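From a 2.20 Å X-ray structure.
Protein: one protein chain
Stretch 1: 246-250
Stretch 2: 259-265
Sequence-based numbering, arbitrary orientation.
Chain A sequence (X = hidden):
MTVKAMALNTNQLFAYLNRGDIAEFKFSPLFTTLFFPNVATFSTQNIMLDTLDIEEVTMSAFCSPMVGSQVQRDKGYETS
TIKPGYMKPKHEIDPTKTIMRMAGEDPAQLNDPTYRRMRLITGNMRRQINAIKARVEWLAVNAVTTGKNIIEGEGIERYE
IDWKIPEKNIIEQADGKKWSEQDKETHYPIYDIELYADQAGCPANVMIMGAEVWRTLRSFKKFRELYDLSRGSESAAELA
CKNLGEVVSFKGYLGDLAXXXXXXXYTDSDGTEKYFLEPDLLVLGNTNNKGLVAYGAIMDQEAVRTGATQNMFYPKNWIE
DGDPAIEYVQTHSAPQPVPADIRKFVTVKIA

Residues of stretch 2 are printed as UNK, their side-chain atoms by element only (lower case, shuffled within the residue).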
ATOM      1  N   GLU A 246       7.306  -7.554 -10.479  1.00 31.22           N
ATOM      2  CA  GLU A 246       8.508  -6.872 -10.062  1.00 31.95           C
ATOM      3  C   GLU A 246       8.858  -7.079  -8.568  1.00 31.18           C
ATOM      4  O   GLU A 246      10.046  -7.037  -8.203  1.00 30.65           O
ATOM      5  CB  GLU A 246       8.363  -5.372 -10.403  1.00 32.92           C
ATOM      6  CG  GLU A 246       9.554  -4.502  -9.974  1.00 37.63           C
ATOM      7  CD  GLU A 246       9.967  -3.450 -11.005  1.00 42.84           C
ATOM      8  OE1 GLU A 246       9.067  -2.762 -11.566  1.00 45.32           O
ATOM      9  OE2 GLU A 246      11.211  -3.324 -11.239  1.00 46.41           O
ATOM     10  N   VAL A 247       7.844  -7.301  -7.717  1.00 29.99           N
ATOM     11  CA  VAL A 247       8.045  -7.402  -6.257  1.00 29.63           C
ATOM     12  C   VAL A 247       7.439  -8.630  -5.562  1.00 28.60           C
ATOM     13  O   VAL A 247       7.707  -8.881  -4.397  1.00 28.37           O
ATOM     14  CB  VAL A 247       7.505  -6.152  -5.548  1.00 29.35           C
ATOM     15  CG1 VAL A 247       8.242  -4.934  -6.057  1.00 31.69           C
ATOM     16  CG2 VAL A 247       5.992  -5.987  -5.771  1.00 28.76           C
ATOM     17  N   VAL A 248       6.668  -9.399  -6.299  1.00 28.45           N
ATOM     18  CA  VAL A 248       5.847 -10.466  -5.771  1.00 28.49           C
ATOM     19  C   VAL A 248       6.043 -11.696  -6.644  1.00 28.55           C
ATOM     20  O   VAL A 248       6.183 -11.581  -7.857  1.00 28.11           O
ATOM     21  CB  VAL A 248       4.366 -10.001  -5.809  1.00 29.48           C
ATOM     22  CG1 VAL A 248       3.421 -11.125  -5.960  1.00 29.63           C
ATOM     23  CG2 VAL A 248       4.057  -9.159  -4.576  1.00 28.54           C
ATOM     24  N   SER A 249       6.072 -12.866  -6.017  1.00 27.77           N
ATOM     25  CA  SER A 249       6.145 -14.100  -6.725  1.00 27.78           C
ATOM     26  C   SER A 249       5.112 -15.061  -6.167  1.00 27.78           C
ATOM     27  O   SER A 249       5.094 -15.355  -4.963  1.00 27.61           O
ATOM     28  CB  SER A 249       7.533 -14.709  -6.587  1.00 28.13           C
ATOM     29  OG  SER A 249       7.540 -15.989  -7.196  1.00 29.30           O
ATOM     30  N   PHE A 250       4.254 -15.543  -7.051  1.00 27.60           N
ATOM     31  CA  PHE A 250       3.280 -16.535  -6.724  1.00 27.81           C
ATOM     32  C   PHE A 250       3.936 -17.896  -6.848  1.00 28.14           C
ATOM     33  O   PHE A 250       4.477 -18.230  -7.889  1.00 27.66           O
ATOM     34  CB  PHE A 250       2.048 -16.460  -7.631  1.00 28.33           C
ATOM     35  CG  PHE A 250       0.906 -17.295  -7.129  1.00 28.30           C
ATOM     36  CD1 PHE A 250      -0.005 -16.773  -6.242  1.00 29.22           C
ATOM     37  CD2 PHE A 250       0.785 -18.610  -7.505  1.00 28.56           C
ATOM     38  CE1 PHE A 250      -1.027 -17.551  -5.736  1.00 29.48           C
ATOM     39  CE2 PHE A 250      -0.243 -19.392  -7.021  1.00 29.53           C
ATOM     40  CZ  PHE A 250      -1.142 -18.867  -6.124  1.00 29.08           C
ATOM     41  N   UNK A 259       0.261 -19.300  -1.921  1.00 24.45           N
ATOM     42  CA  UNK A 259       1.599 -19.011  -1.431  1.00 23.92           C
ATOM     43  C   UNK A 259       2.231 -17.905  -2.253  1.00 23.09           C
ATOM     44  O   UNK A 259       2.434 -18.042  -3.455  1.00 24.35           O
ATOM     45  c   UNK A 259       2.002 -21.455   0.753  1.00 23.28           C
ATOM     46  c   UNK A 259       2.480 -20.265  -1.490  1.00 24.01           C
ATOM     47  c   UNK A 259       2.920 -22.701  -1.284  1.00 23.75           C
ATOM     48  c   UNK A 259       2.017 -21.552  -0.805  1.00 24.28           C
ATOM     49  N   UNK A 260       2.529 -16.805  -1.578  1.00 22.97           N
ATOM     50  CA  UNK A 260       3.045 -15.586  -2.178  1.00 22.22           C
ATOM     51  C   UNK A 260       4.287 -15.161  -1.385  1.00 22.44           C
ATOM     52  O   UNK A 260       4.239 -15.035  -0.151  1.00 21.86           O
ATOM     53  c   UNK A 260       0.671 -14.857  -2.851  1.00 22.79           C
ATOM     54  c   UNK A 260      -0.422 -13.721  -2.926  1.00 21.25           C
ATOM     55  c   UNK A 260       2.537 -13.152  -2.798  1.00 21.95           C
ATOM     56  c   UNK A 260       1.979 -14.436  -2.147  1.00 22.48           C
ATOM     57  N   UNK A 261       5.390 -14.976  -2.096  1.00 22.32           N
ATOM     58  CA  UNK A 261       6.569 -14.346  -1.552  1.00 23.38           C
ATOM     59  C   UNK A 261       6.572 -12.887  -1.969  1.00 24.50           C
ATOM     60  O   UNK A 261       6.449 -12.572  -3.145  1.00 24.44           O
ATOM     61  c   UNK A 261       9.092 -14.337  -1.390  1.00 21.56           C
ATOM     62  c   UNK A 261       7.871 -15.024  -2.018  1.00 23.42           C
ATOM     63  c   UNK A 261       7.819 -16.533  -1.685  1.00 21.99           C
ATOM     64  N   UNK A 262       6.728 -12.010  -0.987  1.00 26.12           N
ATOM     65  CA  UNK A 262       6.564 -10.583  -1.180  1.00 27.79           C
ATOM     66  C   UNK A 262       7.845  -9.878  -0.782  1.00 28.32           C
ATOM     67  O   UNK A 262       8.276  -9.977   0.341  1.00 28.72           O
ATOM     68  c   UNK A 262       4.342  -5.918  -0.352  1.00 31.81           C
ATOM     69  c   UNK A 262       4.077  -6.692  -1.444  1.00 35.07           C
ATOM     70  o   UNK A 262       4.003  -4.581  -0.357  1.00 32.83           O
ATOM     71  c   UNK A 262       4.434  -8.052  -1.440  1.00 34.72           C
ATOM     72  c   UNK A 262       4.966  -6.463   0.726  1.00 32.96           C
ATOM     73  c   UNK A 262       5.405 -10.106  -0.324  1.00 28.62           C
ATOM     74  c   UNK A 262       5.327  -7.821   0.723  1.00 32.63           C
ATOM     75  c   UNK A 262       5.077  -8.625  -0.355  1.00 30.09           C
ATOM     76  N   UNK A 263       8.426  -9.154  -1.727  1.00 29.98           N
ATOM     77  CA  UNK A 263       9.736  -8.524  -1.569  1.00 31.37           C
ATOM     78  C   UNK A 263       9.714  -7.032  -1.871  1.00 31.27           C
ATOM     79  O   UNK A 263      10.761  -6.443  -2.063  1.00 31.02           O
ATOM     80  o   UNK A 263      10.737 -10.606  -2.322  1.00 36.27           O
ATOM     81  c   UNK A 263      10.750  -9.198  -2.503  1.00 31.64           C
ATOM     82  N   UNK A 264       8.531  -6.416  -1.880  1.00 31.88           N
ATOM     83  CA  UNK A 264       8.422  -4.981  -2.101  1.00 32.80           C
ATOM     84  C   UNK A 264       9.197  -4.079  -1.138  1.00 33.50           C
ATOM     85  O   UNK A 264       9.222  -4.299   0.074  1.00 32.33           O
ATOM     86  N   UNK A 265       9.800  -3.033  -1.689  1.00 35.07           N
ATOM     87  CA  UNK A 265      10.548  -2.072  -0.900  1.00 37.16           C
ATOM     88  C   UNK A 265      10.071  -0.651  -1.167  1.00 37.58           C
ATOM     89  O   UNK A 265       9.443  -0.353  -2.189  1.00 36.66           O
ATOM     90  c   UNK A 265      12.648  -3.556  -1.024  1.00 39.05           C
ATOM     91  n   UNK A 265      14.561  -5.110  -3.213  1.00 47.06           N
ATOM     92  c   UNK A 265      14.719  -4.862  -1.720  1.00 45.62           C
ATOM     93  c   UNK A 265      12.044  -2.170  -1.207  1.00 37.31           C
ATOM     94  c   UNK A 265      14.139  -3.505  -1.249  1.00 40.51           C
TER

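Position 259 has four side-chain carbons and no other element. The chain forks at its second carbon. The nearest of these carbons to stretch 1 is CB, 6.0 Å from Phe-250 CZ, so the backbone makes the contact here: the position 259 O lies over one face of the Phe-250 ring and is 3.7 Å from Phe-250 CA. A four-carbon chain forked at the second atom is Leu-259.

Position 260 also has four carbons, but the fork is at the first, and one arm is two carbons long. Its side chain lies on the same face of the sheet as Val-248 and Phe-250 and touches both. Branching at CB with unequal arms gives Ile-260. Its CG2 is 3.9 Å from Val-248 CG1, and its CG1 is 4.0 Å from Phe-250 CD1.

Position 261 has three carbons, one carrying the other two. They lie on the same face as the Ser-249 side chain. Two equal one-carbon arms identify Val-261, in the t rotamer.

Position 262 has one carbon, then a six-carbon ring bearing one oxygen. The ring presents its edge to Val-248. A hydroxylated six-membered ring is Tyr-262. Its CD1 comes within 3.3 Å of Val-248 CG2, a tight contact. The OH is hydrogen-bonded elsewhere in the structure.

Position 263 has one carbon and one oxygen. The CA-to-CB bond points sideways, and the backbone N binds stretch 1. One carbon followed by one oxygen is Ser-263.

Position 264 has no side-chain atoms, so it is Gly-264. An ideal CB here would be 3.4 Å from Tyr-262 CZ and so crowded by that ring.

Position 265 has four carbons in a row ending in nitrogen. This is Lys-265. It is exposed, and its side chain stays clear of stretch 1, with Lys-265 CB, the closest atom, 6.8 Å from Val-247 CG1.

The contact is an antiparallel strand pairing, with the strand directions 161° apart. Ser-249 and Val-261 form the hydrogen-bonded pair: Ser-249 N donates to Val-261 O at 2.9 Å, and Val-261 N donates to Ser-249 O at 2.9 Å. Val-248 with Tyr-262 and Phe-250 with Ile-260 are the non-hydrogen-bonded pairs beside it. Ser-263 N extends the ladder past the strand, donating to Val-247 O at 2.8 Å. Weaker CA-H...O contacts supplement these bonds, with Val-248 CA 3.4 Å from Val-261 O and Ile-260 CA 3.5 Å from Ser-249 O. Apolar packing of Val-248, Phe-250, Ile-260 and Tyr-262 covers one face. Together the two stretches bury 416 Å².

Stretch 2 (259-265) LIVYSGK
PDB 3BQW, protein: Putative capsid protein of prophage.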